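Local atomic coordinates of halorhodopsin (Halobacterium salinarum, PDB entry 2JAF), a protein that is a retinal-binding membrane protein that pumps chloride ions across the membrane in response to light. Residues R58-V72 / L114-D128. The protein carries 2 engineered substitutions. Residues are numbered along the deposited sequence; the frame is centred on the assembly and turned at random.
Sequences RPRLIWGATLMIPLV and LSTPMILLALGLLAD. With RET (retinal), chain G; PLM (palmitic acid), chain D.
In the seven-helix microbial rhodopsin fold, segments 58-72 and 114-127 of neighbouring helices 58-82 and 106-127 run nearly antiparallel beside the retinal pocket, their segment axes 8.8 Å apart at closest approach, and Arg58 ties the start of one to the end of the other. Its chain, folded by chi2 -69° and chi3 -64°, brings Arg58 NH2 2.7 Å from Leu125 O at the guanidinium edge, a weak hydrogen bond because the N-H points poorly at the oxygen. Asp128, in the Schellman motif that ends its helix, sets OD1 over one guanidinium face, 3.1 Å from Arg58 NH2 but well out of the plane, where no N-H points at it, so this salt bridge rests on charge; the carboxylate plane stands 89° to the guanidinium. A leucine in place of Arg58 would probably leave the Asp128 carboxylate without this countercharge and Leu125 O without its side-chain donor. Deeper in, Ile62 and Leu125 lie alongside each other, pointing opposite ways, CG1 of Ile62 3.8 Å from CB of Leu125, while the extended Ile62 chain lays CD1 on the backbone of Leu126. The small Ala65 and Ala122 meet through their CB atoms. Thr66 OG1 donates to Ile62 O at 2.7 Å, on the carbonyl face opposite Thr66 N. Ile69 CD1 crosses to Ile119 CG1 at 4.0 Å, and Val72 straddles Leu114 and Ser115, with CG1 of Val72 3.7 Å from Ser115 CB. Ser115, Thr116 and Ile119 also line the retinal pocket, where Thr116 CG2 lies 3.6 Å from retinal C13. Palmitic acid runs along Leu114 and Met118, and Leu61, Met68, Met118 and Leu121 pack on a second subunit. Helix 227-255 touches both segments, helix 27-50 packs on 58-72, and helices 131-153 and 193-216 pack on 114-127.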
ATOM      1  N   ARG A  58      12.214  13.761  17.722  1.00 54.96           N
ATOM      2  CA  ARG A  58      10.948  14.173  17.122  1.00 54.28           C
ATOM      3  C   ARG A  58      11.126  15.180  15.981  1.00 52.95           C
ATOM      4  O   ARG A  58      10.583  14.993  14.890  1.00 52.26           O
ATOM      5  CB  ARG A  58      10.037  14.781  18.194  1.00 56.50           C
ATOM      6  CG  ARG A  58       9.769  13.872  19.383  1.00 58.53           C
ATOM      7  CD  ARG A  58       8.900  12.694  18.997  1.00 59.66           C
ATOM      8  NE  ARG A  58       7.568  13.118  18.573  1.00 61.08           N
ATOM      9  CZ  ARG A  58       6.594  12.280  18.228  1.00 61.96           C
ATOM     10  NH1 ARG A  58       6.806  10.970  18.256  1.00 61.24           N
ATOM     11  NH2 ARG A  58       5.407  12.750  17.862  1.00 60.81           N
ATOM     12  N   PRO A  59      11.886  16.264  16.222  1.00 50.97           N
ATOM     13  CA  PRO A  59      12.122  17.294  15.205  1.00 49.80           C
ATOM     14  C   PRO A  59      12.648  16.749  13.880  1.00 48.97           C
ATOM     15  O   PRO A  59      12.015  16.905  12.834  1.00 47.83           O
ATOM     16  CB  PRO A  59      13.133  18.218  15.882  1.00 49.20           C
ATOM     17  CG  PRO A  59      12.764  18.110  17.322  1.00 50.10           C
ATOM     18  CD  PRO A  59      12.551  16.625  17.486  1.00 50.58           C
ATOM     19  N   ARG A  60      13.815  16.117  13.936  1.00 47.84           N
ATOM     20  CA  ARG A  60      14.452  15.550  12.755  1.00 47.46           C
ATOM     21  C   ARG A  60      13.528  14.574  12.032  1.00 45.60           C
ATOM     22  O   ARG A  60      13.544  14.486  10.806  1.00 46.15           O
ATOM     23  CB  ARG A  60      15.744  14.836  13.161  1.00 48.72           C
ATOM     24  CG  ARG A  60      16.538  14.269  12.002  1.00 51.20           C
ATOM     25  CD  ARG A  60      17.695  13.426  12.510  1.00 54.33           C
ATOM     26  NE  ARG A  60      18.492  12.871  11.422  1.00 55.97           N
ATOM     27  CZ  ARG A  60      19.224  13.600  10.586  1.00 57.74           C
ATOM     28  NH1 ARG A  60      19.261  14.920  10.712  1.00 58.86           N
ATOM     29  NH2 ARG A  60      19.918  13.007   9.625  1.00 59.60           N
ATOM     30  N   LEU A  61      12.727  13.845  12.799  1.00 44.33           N
ATOM     31  CA  LEU A  61      11.796  12.870  12.239  1.00 43.10           C
ATOM     32  C   LEU A  61      10.704  13.539  11.404  1.00 42.15           C
ATOM     33  O   LEU A  61      10.362  13.065  10.319  1.00 42.43           O
ATOM     34  CB  LEU A  61      11.152  12.056  13.363  1.00 42.88           C
ATOM     35  CG  LEU A  61      10.119  11.007  12.950  1.00 43.11           C
ATOM     36  CD1 LEU A  61      10.746  10.004  11.991  1.00 43.14           C
ATOM     37  CD2 LEU A  61       9.593  10.306  14.192  1.00 43.70           C
ATOM     38  N   ILE A  62      10.147  14.629  11.918  1.00 40.20           N
ATOM     39  CA  ILE A  62       9.106  15.344  11.193  1.00 37.31           C
ATOM     40  C   ILE A  62       9.747  16.019   9.985  1.00 35.92           C
ATOM     41  O   ILE A  62       9.113  16.190   8.946  1.00 33.98           O
ATOM     42  CB  ILE A  62       8.420  16.393  12.093  1.00 38.11           C
ATOM     43  CG1 ILE A  62       7.732  15.690  13.267  1.00 36.77           C
ATOM     44  CG2 ILE A  62       7.392  17.181  11.293  1.00 37.01           C
ATOM     45  CD1 ILE A  62       7.106  16.635  14.275  1.00 37.24           C
ATOM     46  N   TRP A  63      11.015  16.390  10.130  1.00 34.48           N
ATOM     47  CA  TRP A  63      11.762  17.019   9.047  1.00 34.53           C
ATOM     48  C   TRP A  63      11.843  16.064   7.853  1.00 33.99           C
ATOM     49  O   TRP A  63      11.638  16.471   6.709  1.00 33.19           O
ATOM     50  CB  TRP A  63      13.176  17.370   9.513  1.00 35.14           C
ATOM     51  CG  TRP A  63      14.060  17.886   8.419  1.00 35.94           C
ATOM     52  CD1 TRP A  63      13.861  19.002   7.657  1.00 35.46           C
ATOM     53  CD2 TRP A  63      15.294  17.308   7.970  1.00 36.78           C
ATOM     54  NE1 TRP A  63      14.895  19.157   6.764  1.00 37.07           N
ATOM     55  CE2 TRP A  63      15.789  18.132   6.935  1.00 37.53           C
ATOM     56  CE3 TRP A  63      16.029  16.175   8.344  1.00 38.94           C
ATOM     57  CZ2 TRP A  63      16.990  17.858   6.267  1.00 38.90           C
ATOM     58  CZ3 TRP A  63      17.225  15.901   7.679  1.00 40.03           C
ATOM     59  CH2 TRP A  63      17.691  16.742   6.652  1.00 39.62           C
ATOM     60  N   GLY A  64      12.146  14.798   8.132  1.00 33.06           N
ATOM     61  CA  GLY A  64      12.249  13.805   7.077  1.00 33.48           C
ATOM     62  C   GLY A  64      10.921  13.546   6.387  1.00 33.90           C
ATOM     63  O   GLY A  64      10.850  13.474   5.158  1.00 34.56           O
ATOM     64  N   ALA A  65       9.866  13.395   7.179  1.00 33.35           N
ATOM     65  CA  ALA A  65       8.538  13.156   6.636  1.00 34.29           C
ATOM     66  C   ALA A  65       8.138  14.336   5.760  1.00 34.27           C
ATOM     67  O   ALA A  65       7.501  14.168   4.716  1.00 35.02           O
ATOM     68  CB  ALA A  65       7.536  12.982   7.767  1.00 35.20           C
ATOM     69  N   THR A  66       8.527  15.532   6.186  1.00 33.05           N
ATOM     70  CA  THR A  66       8.202  16.741   5.442  1.00 33.42           C
ATOM     71  C   THR A  66       8.991  16.828   4.137  1.00 32.95           C
ATOM     72  O   THR A  66       8.457  17.250   3.114  1.00 31.70           O
ATOM     73  CB  THR A  66       8.474  17.998   6.291  1.00 34.15           C
ATOM     74  OG1 THR A  66       7.700  17.927   7.498  1.00 33.51           O
ATOM     75  CG2 THR A  66       8.082  19.253   5.528  1.00 33.96           C
ATOM     76  N   LEU A  67      10.256  16.420   4.178  1.00 32.37           N
ATOM     77  CA  LEU A  67      11.112  16.442   2.995  1.00 32.91           C
ATOM     78  C   LEU A  67      10.542  15.608   1.858  1.00 31.52           C
ATOM     79  O   LEU A  67      10.714  15.933   0.682  1.00 32.29           O
ATOM     80  CB  LEU A  67      12.509  15.908   3.335  1.00 34.76           C
ATOM     81  CG  LEU A  67      13.513  16.902   3.916  1.00 37.14           C
ATOM     82  CD1 LEU A  67      14.792  16.171   4.303  1.00 38.21           C
ATOM     83  CD2 LEU A  67      13.806  17.985   2.879  1.00 37.73           C
ATOM     84  N   MET A  68       9.867  14.526   2.209  1.00 29.99           N
ATOM     85  CA  MET A  68       9.311  13.646   1.197  1.00 29.31           C
ATOM     86  C   MET A  68       8.048  14.124   0.515  1.00 28.24           C
ATOM     87  O   MET A  68       7.683  13.597  -0.530  1.00 27.54           O
ATOM     88  CB  MET A  68       9.075  12.272   1.784  1.00 30.02           C
ATOM     89  CG  MET A  68      10.364  11.507   1.950  1.00 33.79           C
ATOM     90  SD  MET A  68       9.978   9.819   2.250  1.00 33.41           S
ATOM     91  CE  MET A  68       9.809   9.866   4.023  1.00 32.97           C
ATOM     92  N   ILE A  69       7.376  15.108   1.098  1.00 25.89           N
ATOM     93  CA  ILE A  69       6.165  15.622   0.477  1.00 24.08           C
ATOM     94  C   ILE A  69       6.520  16.148  -0.910  1.00 24.06           C
ATOM     95  O   ILE A  69       5.888  15.772  -1.896  1.00 22.79           O
ATOM     96  CB  ILE A  69       5.512  16.720   1.349  1.00 24.85           C
ATOM     97  CG1 ILE A  69       4.955  16.077   2.624  1.00 24.74           C
ATOM     98  CG2 ILE A  69       4.408  17.435   0.568  1.00 23.79           C
ATOM     99  CD1 ILE A  69       4.507  17.058   3.692  1.00 26.06           C
ATOM    100  N   PRO A  70       7.550  17.011  -1.016  1.00 24.72           N
ATOM    101  CA  PRO A  70       7.890  17.504  -2.352  1.00 24.50           C
ATOM    102  C   PRO A  70       8.595  16.443  -3.200  1.00 26.18           C
ATOM    103  O   PRO A  70       8.586  16.518  -4.429  1.00 24.57           O
ATOM    104  CB  PRO A  70       8.769  18.720  -2.059  1.00 25.72           C
ATOM    105  CG  PRO A  70       9.425  18.359  -0.758  1.00 24.42           C
ATOM    106  CD  PRO A  70       8.281  17.761   0.023  1.00 23.69           C
ATOM    107  N   LEU A  71       9.199  15.452  -2.544  1.00 26.31           N
ATOM    108  CA  LEU A  71       9.874  14.371  -3.262  1.00 26.66           C
ATOM    109  C   LEU A  71       8.833  13.547  -4.024  1.00 25.18           C
ATOM    110  O   LEU A  71       9.021  13.231  -5.200  1.00 25.50           O
ATOM    111  CB  LEU A  71      10.641  13.475  -2.292  1.00 28.39           C
ATOM    112  CG  LEU A  71      12.003  14.009  -1.842  1.00 31.69           C
ATOM    113  CD1 LEU A  71      12.559  13.136  -0.728  1.00 33.13           C
ATOM    114  CD2 LEU A  71      12.948  14.032  -3.038  1.00 32.59           C
ATOM    115  N   VAL A  72       7.737  13.207  -3.351  1.00 21.97           N
ATOM    116  CA  VAL A  72       6.664  12.442  -3.992  1.00 22.16           C
ATOM    117  C   VAL A  72       6.017  13.310  -5.072  1.00 21.38           C
ATOM    118  O   VAL A  72       5.642  12.824  -6.148  1.00 22.36           O
ATOM    119  CB  VAL A  72       5.578  12.025  -2.967  1.00 22.91           C
ATOM    120  CG1 VAL A  72       4.443  11.255  -3.676  1.00 20.66           C
ATOM    121  CG2 VAL A  72       6.203  11.169  -1.872  1.00 20.45           C
ATOM    122  N   LEU A 114       0.174   8.333  -2.016  1.00 24.90           N
ATOM    123  CA  LEU A 114       1.423   8.275  -1.265  1.00 25.70           C
ATOM    124  C   LEU A 114       1.723   9.632  -0.618  1.00 24.76           C
ATOM    125  O   LEU A 114       2.147   9.695   0.533  1.00 26.06           O
ATOM    126  CB  LEU A 114       2.588   7.873  -2.173  1.00 27.31           C
ATOM    127  CG  LEU A 114       3.962   7.859  -1.494  1.00 29.68           C
ATOM    128  CD1 LEU A 114       3.991   6.829  -0.372  1.00 29.49           C
ATOM    129  CD2 LEU A 114       5.030   7.550  -2.527  1.00 30.29           C
ATOM    130  N   SER A 115       1.491  10.716  -1.352  1.00 24.17           N
ATOM    131  CA  SER A 115       1.761  12.046  -0.815  1.00 23.93           C
ATOM    132  C   SER A 115       0.797  12.498   0.281  1.00 24.18           C
ATOM    133  O   SER A 115       1.231  13.117   1.255  1.00 24.21           O
ATOM    134  CB  SER A 115       1.779  13.095  -1.936  1.00 24.18           C
ATOM    135  OG  SER A 115       0.503  13.247  -2.538  1.00 26.41           O
ATOM    136  N   THR A 116      -0.497  12.208   0.152  1.00 23.01           N
ATOM    137  CA  THR A 116      -1.407  12.656   1.205  1.00 22.57           C
ATOM    138  C   THR A 116      -1.148  11.909   2.509  1.00 23.35           C
ATOM    139  O   THR A 116      -1.265  12.487   3.593  1.00 21.38           O
ATOM    140  CB  THR A 116      -2.915  12.621   0.773  1.00 22.26           C
ATOM    141  OG1 THR A 116      -3.279  11.346   0.237  1.00 22.95           O
ATOM    142  CG2 THR A 116      -3.161  13.676  -0.282  1.00 22.71           C
ATOM    143  N   PRO A 117      -0.783  10.617   2.433  1.00 22.75           N
ATOM    144  CA  PRO A 117      -0.515   9.924   3.695  1.00 24.20           C
ATOM    145  C   PRO A 117       0.724  10.534   4.375  1.00 25.49           C
ATOM    146  O   PRO A 117       0.825  10.559   5.603  1.00 26.35           O
ATOM    147  CB  PRO A 117      -0.298   8.479   3.248  1.00 24.93           C
ATOM    148  CG  PRO A 117      -1.271   8.357   2.124  1.00 24.39           C
ATOM    149  CD  PRO A 117      -1.026   9.644   1.352  1.00 23.81           C
ATOM    150  N   MET A 118       1.661  11.041   3.577  1.00 26.40           N
ATOM    151  CA  MET A 118       2.852  11.663   4.148  1.00 29.58           C
ATOM    152  C   MET A 118       2.512  12.997   4.805  1.00 27.64           C
ATOM    153  O   MET A 118       3.093  13.361   5.830  1.00 29.04           O
ATOM    154  CB  MET A 118       3.935  11.844   3.083  1.00 32.23           C
ATOM    155  CG  MET A 118       4.700  10.561   2.793  1.00 36.03           C
ATOM    156  SD  MET A 118       5.393   9.830   4.306  1.00 39.59           S
ATOM    157  CE  MET A 118       4.110   8.667   4.734  1.00 40.17           C
ATOM    158  N   ILE A 119       1.567  13.727   4.222  1.00 25.69           N
ATOM    159  CA  ILE A 119       1.138  14.996   4.807  1.00 23.68           C
ATOM    160  C   ILE A 119       0.509  14.682   6.163  1.00 23.89           C
ATOM    161  O   ILE A 119       0.788  15.350   7.164  1.00 24.51           O
ATOM    162  CB  ILE A 119       0.086  15.711   3.909  1.00 22.32           C
ATOM    163  CG1 ILE A 119       0.736  16.185   2.608  1.00 23.65           C
ATOM    164  CG2 ILE A 119      -0.536  16.897   4.657  1.00 24.05           C
ATOM    165  CD1 ILE A 119      -0.253  16.816   1.614  1.00 22.62           C
ATOM    166  N   LEU A 120      -0.340  13.655   6.190  1.00 25.20           N
ATOM    167  CA  LEU A 120      -1.016  13.245   7.419  1.00 25.66           C
ATOM    168  C   LEU A 120      -0.028  12.685   8.443  1.00 25.26           C
ATOM    169  O   LEU A 120      -0.212  12.842   9.649  1.00 26.43           O
ATOM    170  CB  LEU A 120      -2.106  12.214   7.093  1.00 24.96           C
ATOM    171  CG  LEU A 120      -3.224  12.772   6.193  1.00 26.35           C
ATOM    172  CD1 LEU A 120      -4.155  11.657   5.724  1.00 24.40           C
ATOM    173  CD2 LEU A 120      -4.007  13.833   6.963  1.00 27.28           C
ATOM    174  N   LEU A 121       1.022  12.030   7.960  1.00 27.34           N
ATOM    175  CA  LEU A 121       2.037  11.483   8.854  1.00 29.32           C
ATOM    176  C   LEU A 121       2.751  12.642   9.551  1.00 28.26           C
ATOM    177  O   LEU A 121       2.938  12.632  10.768  1.00 28.96           O
ATOM    178  CB  LEU A 121       3.051  10.647   8.066  1.00 29.97           C
ATOM    179  CG  LEU A 121       4.254  10.148   8.878  1.00 32.08           C
ATOM    180  CD1 LEU A 121       3.775   9.293  10.048  1.00 32.78           C
ATOM    181  CD2 LEU A 121       5.186   9.362   7.976  1.00 34.25           C
ATOM    182  N   ALA A 122       3.138  13.649   8.772  1.00 27.42           N
ATOM    183  CA  ALA A 122       3.825  14.813   9.325  1.00 26.76           C
ATOM    184  C   ALA A 122       2.956  15.511  10.362  1.00 27.43           C
ATOM    185  O   ALA A 122       3.418  15.842  11.456  1.00 27.83           O
ATOM    186  CB  ALA A 122       4.197  15.788   8.209  1.00 25.93           C
ATOM    187  N   LEU A 123       1.692  15.733  10.015  1.00 26.52           N
ATOM    188  CA  LEU A 123       0.751  16.384  10.917  1.00 28.52           C
ATOM    189  C   LEU A 123       0.509  15.515  12.152  1.00 29.02           C
ATOM    190  O   LEU A 123       0.393  16.020  13.270  1.00 29.88           O
ATOM    191  CB  LEU A 123      -0.579  16.618  10.198  1.00 28.90           C
ATOM    192  CG  LEU A 123      -1.370  17.910  10.406  1.00 31.29           C
ATOM    193  CD1 LEU A 123      -2.840  17.581  10.269  1.00 28.95           C
ATOM    194  CD2 LEU A 123      -1.095  18.530  11.762  1.00 33.16           C
ATOM    195  N   GLY A 124       0.422  14.203  11.940  1.00 31.11           N
ATOM    196  CA  GLY A 124       0.189  13.282  13.038  1.00 31.27           C
ATOM    197  C   GLY A 124       1.331  13.248  14.040  1.00 33.17           C
ATOM    198  O   GLY A 124       1.100  13.212  15.250  1.00 33.26           O
ATOM    199  N   LEU A 125       2.561  13.245  13.540  1.00 33.30           N
ATOM    200  CA  LEU A 125       3.730  13.236  14.411  1.00 34.75           C
ATOM    201  C   LEU A 125       3.750  14.540  15.205  1.00 34.97           C
ATOM    202  O   LEU A 125       3.937  14.539  16.418  1.00 35.25           O
ATOM    203  CB  LEU A 125       5.010  13.099  13.582  1.00 35.62           C
ATOM    204  CG  LEU A 125       5.200  11.772  12.841  1.00 37.88           C
ATOM    205  CD1 LEU A 125       6.414  11.843  11.932  1.00 38.30           C
ATOM    206  CD2 LEU A 125       5.357  10.647  13.857  1.00 38.50           C
ATOM    207  N   LEU A 126       3.536  15.655  14.515  1.00 35.52           N
ATOM    208  CA  LEU A 126       3.521  16.957  15.167  1.00 35.26           C
ATOM    209  C   LEU A 126       2.511  16.977  16.307  1.00 36.17           C
ATOM    210  O   LEU A 126       2.796  17.480  17.395  1.00 35.56           O
ATOM    211  CB  LEU A 126       3.169  18.049  14.153  1.00 36.46           C
ATOM    212  CG  LEU A 126       3.089  19.482  14.683  1.00 37.96           C
ATOM    213  CD1 LEU A 126       4.448  19.916  15.214  1.00 38.37           C
ATOM    214  CD2 LEU A 126       2.635  20.408  13.568  1.00 39.31           C
ATOM    215  N   ALA A 127       1.330  16.421  16.053  1.00 35.35           N
ATOM    216  CA  ALA A 127       0.270  16.379  17.052  1.00 35.55           C
ATOM    217  C   ALA A 127       0.436  15.209  18.018  1.00 36.53           C
ATOM    218  O   ALA A 127      -0.309  15.090  18.987  1.00 35.86           O
ATOM    219  CB  ALA A 127      -1.085  16.297  16.363  1.00 35.36           C
ATOM    220  N   ASP A 128       1.409  14.345  17.746  1.00 38.33           N
ATOM    221  CA  ASP A 128       1.675  13.188  18.597  1.00 40.84           C
ATOM    222  C   ASP A 128       0.395  12.410  18.906  1.00 41.45           C
ATOM    223  O   ASP A 128       0.039  12.207  20.069  1.00 41.09           O
ATOM    224  CB  ASP A 128       2.333  13.650  19.902  1.00 43.06           C
ATOM    225  CG  ASP A 128       2.861  12.496  20.727  1.00 45.30           C
ATOM    226  OD1 ASP A 128       3.616  11.671  20.171  1.00 45.97           O
ATOM    227  OD2 ASP A 128       2.526  12.419  21.928  1.00 47.52           O
TER
HETATM  228  C1  RET G 900     -11.040  13.632  -5.561  1.00 22.24           C
HETATM  229  C2  RET G 900     -12.365  13.206  -6.354  1.00 21.40           C
HETATM  230  C3  RET G 900     -13.406  12.376  -5.564  1.00 21.35           C
HETATM  231  C4  RET G 900     -13.910  13.181  -4.279  1.00 21.32           C
HETATM  232  C5  RET G 900     -12.758  13.764  -3.367  1.00 20.60           C
HETATM  233  C6  RET G 900     -11.345  14.005  -3.962  1.00 22.02           C
HETATM  234  C7  RET G 900     -10.265  14.461  -3.023  1.00 21.02           C
HETATM  235  C8  RET G 900      -8.926  14.644  -3.180  1.00 18.79           C
HETATM  236  C9  RET G 900      -8.071  15.316  -2.238  1.00 19.79           C
HETATM  237  C10 RET G 900      -6.785  15.440  -2.769  1.00 20.94           C
HETATM  238  C11 RET G 900      -5.739  16.063  -2.122  1.00 20.52           C
HETATM  239  C12 RET G 900      -4.500  16.189  -2.770  1.00 20.10           C
HETATM  240  C13 RET G 900      -3.320  16.759  -2.137  1.00 21.77           C
HETATM  241  C14 RET G 900      -2.176  16.721  -2.986  1.00 22.82           C
HETATM  242  C15 RET G 900      -0.887  16.991  -2.593  1.00 24.48           C
HETATM  243  C16 RET G 900     -10.102  12.377  -5.696  1.00 21.85           C
HETATM  244  C17 RET G 900     -10.432  14.886  -6.378  1.00 21.17           C
HETATM  245  C18 RET G 900     -13.153  14.070  -1.931  1.00 21.23           C
HETATM  246  C19 RET G 900      -8.642  15.972  -0.859  1.00 21.06           C
HETATM  247  C20 RET G 900      -3.345  17.366  -0.722  1.00 21.97           C
HETATM  248  C1  PLM D 700       4.629   8.112 -10.087  1.00 59.99           C
HETATM  249  O1  PLM D 700       5.176   7.896 -11.182  1.00 59.93           O
HETATM  250  O2  PLM D 700       4.820   9.169  -9.446  1.00 60.88           O
HETATM  251  C2  PLM D 700       3.701   7.037  -9.548  1.00 59.60           C
HETATM  252  C3  PLM D 700       3.935   6.615  -8.101  1.00 59.28           C
HETATM  253  C4  PLM D 700       2.896   5.560  -7.751  1.00 59.22           C
HETATM  254  C5  PLM D 700       3.088   5.105  -6.320  1.00 59.53           C
HETATM  255  C6  PLM D 700       1.836   5.241  -5.488  1.00 59.02           C
HETATM  256  C7  PLM D 700       2.121   4.481  -4.209  1.00 59.00           C
HETATM  257  C8  PLM D 700       0.954   4.515  -3.251  1.00 59.54           C
HETATM  258  C9  PLM D 700       1.329   3.762  -1.987  1.00 60.18           C
HETATM  259  CA  PLM D 700       0.176   3.741  -1.002  1.00 60.11           C
HETATM  260  CB  PLM D 700       0.456   3.395   0.454  1.00 60.27           C
HETATM  261  CC  PLM D 700       1.378   4.321   1.230  1.00 60.28           C
HETATM  262  CD  PLM D 700       1.467   3.822   2.660  1.00 60.37           C
HETATM  263  CE  PLM D 700       2.372   4.724   3.500  1.00 60.82           C
HETATM  264  CF  PLM D 700       2.602   4.052   4.846  1.00 61.28           C
HETATM  265  CG  PLM D 700       3.490   4.914   5.729  1.00 62.16           C